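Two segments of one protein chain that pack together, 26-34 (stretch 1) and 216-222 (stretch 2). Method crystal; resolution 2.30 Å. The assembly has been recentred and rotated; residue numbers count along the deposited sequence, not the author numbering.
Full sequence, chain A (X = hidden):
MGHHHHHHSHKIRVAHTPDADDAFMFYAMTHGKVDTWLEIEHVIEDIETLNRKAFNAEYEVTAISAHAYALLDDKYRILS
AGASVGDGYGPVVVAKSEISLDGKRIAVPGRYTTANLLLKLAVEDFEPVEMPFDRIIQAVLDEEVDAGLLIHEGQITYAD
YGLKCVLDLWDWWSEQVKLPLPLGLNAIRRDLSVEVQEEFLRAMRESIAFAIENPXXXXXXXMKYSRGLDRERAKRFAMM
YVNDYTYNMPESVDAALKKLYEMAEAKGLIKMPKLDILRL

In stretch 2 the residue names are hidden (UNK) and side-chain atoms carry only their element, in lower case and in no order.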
# COMPACT_ATOMS: atom_id res chain seq x y z
N PHE A 26 -1.89 -12.35 -3.56
CA PHE A 26 -3.14 -12.95 -4.07
C PHE A 26 -3.00 -14.11 -5.05
O PHE A 26 -4.01 -14.68 -5.47
CB PHE A 26 -4.02 -11.89 -4.73
CG PHE A 26 -4.76 -11.01 -3.77
CD1 PHE A 26 -4.21 -9.81 -3.35
CD2 PHE A 26 -6.02 -11.36 -3.31
CE1 PHE A 26 -4.91 -8.97 -2.49
CE2 PHE A 26 -6.74 -10.53 -2.45
CZ PHE A 26 -6.18 -9.33 -2.05
N TYR A 27 -1.77 -14.47 -5.41
CA TYR A 27 -1.54 -15.56 -6.35
C TYR A 27 -2.33 -16.84 -6.06
O TYR A 27 -3.02 -17.36 -6.93
CB TYR A 27 -0.05 -15.90 -6.44
CG TYR A 27 0.20 -17.18 -7.20
CD1 TYR A 27 0.38 -18.39 -6.52
CD2 TYR A 27 0.17 -17.20 -8.59
CE1 TYR A 27 0.52 -19.58 -7.21
CE2 TYR A 27 0.31 -18.39 -9.29
CZ TYR A 27 0.48 -19.58 -8.60
OH TYR A 27 0.62 -20.75 -9.30
N ALA A 28 -2.20 -17.35 -4.84
CA ALA A 28 -2.89 -18.58 -4.47
C ALA A 28 -4.40 -18.48 -4.67
O ALA A 28 -5.04 -19.43 -5.12
CB ALA A 28 -2.58 -18.95 -3.02
N MSE A 29 -4.96 -17.32 -4.34
CA MSE A 29 -6.40 -17.12 -4.47
C MSE A 29 -6.83 -16.93 -5.92
O MSE A 29 -7.86 -17.46 -6.33
CB MSE A 29 -6.84 -15.91 -3.63
CG MSE A 29 -8.34 -15.84 -3.40
SE MSE A 29 -8.86 -14.26 -2.37
CE MSE A 29 -8.43 -14.91 -0.59
N THR A 30 -6.04 -16.19 -6.69
CA THR A 30 -6.36 -15.95 -8.09
C THR A 30 -6.17 -17.19 -8.98
O THR A 30 -6.56 -17.19 -10.15
CB THR A 30 -5.50 -14.80 -8.66
OG1 THR A 30 -4.12 -15.04 -8.38
CG2 THR A 30 -5.92 -13.47 -8.04
N HIS A 31 -5.58 -18.25 -8.43
CA HIS A 31 -5.38 -19.47 -9.21
C HIS A 31 -6.09 -20.69 -8.64
O HIS A 31 -5.59 -21.81 -8.75
CB HIS A 31 -3.89 -19.77 -9.37
CG HIS A 31 -3.19 -18.87 -10.33
ND1 HIS A 31 -3.07 -17.51 -10.11
CD2 HIS A 31 -2.59 -19.11 -11.52
CE1 HIS A 31 -2.43 -16.96 -11.13
NE2 HIS A 31 -2.13 -17.91 -12.00
N GLY A 32 -7.25 -20.47 -8.04
CA GLY A 32 -8.02 -21.56 -7.49
C GLY A 32 -7.26 -22.49 -6.58
O GLY A 32 -7.66 -23.64 -6.39
N LYS A 33 -6.16 -22.00 -6.00
CA LYS A 33 -5.34 -22.79 -5.10
C LYS A 33 -5.87 -22.71 -3.67
O LYS A 33 -5.37 -23.39 -2.77
CB LYS A 33 -3.88 -22.30 -5.14
CG LYS A 33 -3.23 -22.36 -6.51
CD LYS A 33 -2.76 -23.77 -6.87
CE LYS A 33 -1.57 -24.19 -6.00
NZ LYS A 33 -1.17 -25.62 -6.18
N VAL A 34 -6.88 -21.88 -3.46
CA VAL A 34 -7.47 -21.71 -2.13
C VAL A 34 -8.89 -22.25 -2.12
O VAL A 34 -9.75 -21.77 -2.86
CB VAL A 34 -7.54 -20.23 -1.71
CG1 VAL A 34 -8.06 -20.12 -0.29
CG2 VAL A 34 -6.18 -19.59 -1.84
N UNK A 216 8.94 -18.42 -5.42
CA UNK A 216 9.22 -18.40 -6.84
C UNK A 216 7.97 -18.61 -7.69
O UNK A 216 7.79 -17.94 -8.70
c UNK A 216 10.29 -19.43 -7.18
o UNK A 216 12.07 -19.89 -5.65
o UNK A 216 12.20 -18.05 -6.86
c UNK A 216 11.62 -19.11 -6.52
N UNK A 217 7.11 -19.53 -7.26
CA UNK A 217 5.90 -19.78 -8.01
C UNK A 217 5.01 -18.53 -7.99
O UNK A 217 4.62 -18.01 -9.04
c UNK A 217 5.14 -20.96 -7.41
c UNK A 217 4.02 -21.47 -8.29
o UNK A 217 1.90 -22.45 -7.82
c UNK A 217 3.12 -22.46 -7.57
o UNK A 217 3.65 -23.27 -6.78
N UNK A 218 4.69 -18.04 -6.80
CA UNK A 218 3.84 -16.85 -6.67
C UNK A 218 4.43 -15.62 -7.37
O UNK A 218 3.70 -14.84 -7.98
c UNK A 218 3.58 -16.55 -5.19
N UNK A 219 5.74 -15.46 -7.28
CA UNK A 219 6.41 -14.33 -7.90
C UNK A 219 6.38 -14.42 -9.42
O UNK A 219 6.40 -13.40 -10.12
c UNK A 219 8.17 -11.86 -8.26
c UNK A 219 8.25 -12.80 -7.10
c UNK A 219 8.83 -14.84 -8.48
c UNK A 219 7.88 -14.25 -7.42
N UNK A 220 6.34 -15.64 -9.95
CA UNK A 220 6.32 -15.86 -11.39
C UNK A 220 5.13 -15.16 -12.04
O UNK A 220 5.28 -14.44 -13.03
c UNK A 220 6.25 -17.35 -11.70
o UNK A 220 8.82 -17.62 -13.05
c UNK A 220 6.43 -17.69 -13.17
o UNK A 220 7.85 -16.56 -14.73
c UNK A 220 7.79 -17.26 -13.69
N UNK A 221 3.95 -15.38 -11.49
CA UNK A 221 2.75 -14.75 -12.02
C UNK A 221 2.80 -13.25 -11.75
O UNK A 221 2.43 -12.44 -12.60
o UNK A 221 -3.25 -12.54 -12.62
c UNK A 221 -0.36 -14.75 -12.93
c UNK A 221 -2.11 -13.23 -12.30
c UNK A 221 1.52 -15.35 -11.36
c UNK A 221 -1.53 -14.06 -13.25
c UNK A 221 -1.53 -13.08 -11.05
c UNK A 221 0.24 -14.62 -11.68
c UNK A 221 -0.36 -13.78 -10.75
N UNK A 222 3.25 -12.88 -10.55
CA UNK A 222 3.33 -11.48 -10.14
C UNK A 222 4.15 -10.64 -11.10
O UNK A 222 3.98 -9.42 -11.17
c UNK A 222 3.91 -11.38 -8.74

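Position 216 carries four side-chain atoms, two carbons in a row with two oxygens on the second. This short carboxylate is Asp216; its CB, the nearest side-chain atom, is 9.8 Å from Tyr27 CE1, and the residue takes no part in the contact.

At position 217 the chain is one carbon longer: three carbons, the third bearing two oxygens. Its CA-to-CB bond points sideways, but with the first two chi angles both t the chain extends until one terminal oxygen lies 2.6 Å from Tyr27 OH. A carboxylate at the end of three carbons identifies Glu217, and the phenol donates a short hydrogen bond to its OE2. Lys33 CE is 4.3 Å from the same OE2, near enough for contact.

Position 218 has a single side-chain carbon, its CB, which lies 3.9 Å from Tyr27 CB. The CA of 218 sits 4.0 Å from the centroid of the Tyr27 ring, 25° off the ring normal, a CH-pi contact over the face. The lone carbon identifies Ala218. The CA atoms of Tyr27 and Ala218, 5.5 Å apart, are the nearest CA pair across the stretches.

Four carbons, forked at the first with one arm two carbons long, define position 219 as Ile219. Its CA-to-CB bond points away from stretch 1, and the side chain is buried without touching it.

Position 220 again shows three carbons ending in two oxygens, and is Glu220. In contrast to 217, chi2 is p; its CB is 6.5 Å from Tyr27 CE2, and the end leads away.

At position 221 one carbon leads to a six-carbon ring bearing one oxygen, with CA-to-CB directed toward stretch 1. The CB packs 3.6 Å from Tyr27 CD2, while the edge of His31 meets the face of the ring, with centroids 4.6 Å apart and planes at 78°. This is Tyr221; the closest atoms of the aromatic pair are His31 CE1 and Tyr221 CD1, at 3.5 Å.

Position 222, with one side-chain carbon, is Ala222; it is buried but makes no contact with stretch 1.

The contact centres on Tyr27, whose ring, with chi1 t (169°), packs against the second helix, with Ala218 CA over one face and its hydroxyl held by Glu217. Tyr221 extends the packing to His31, whose ND1 makes a weak hydrogen bond to Tyr27 O, 3.2 Å away. The helices cross at 79°, and the 315 Å² buried between the stretches falls mostly on Tyr27, Tyr221 and Glu217.

Stretch 2 216-222: DEAIEYA
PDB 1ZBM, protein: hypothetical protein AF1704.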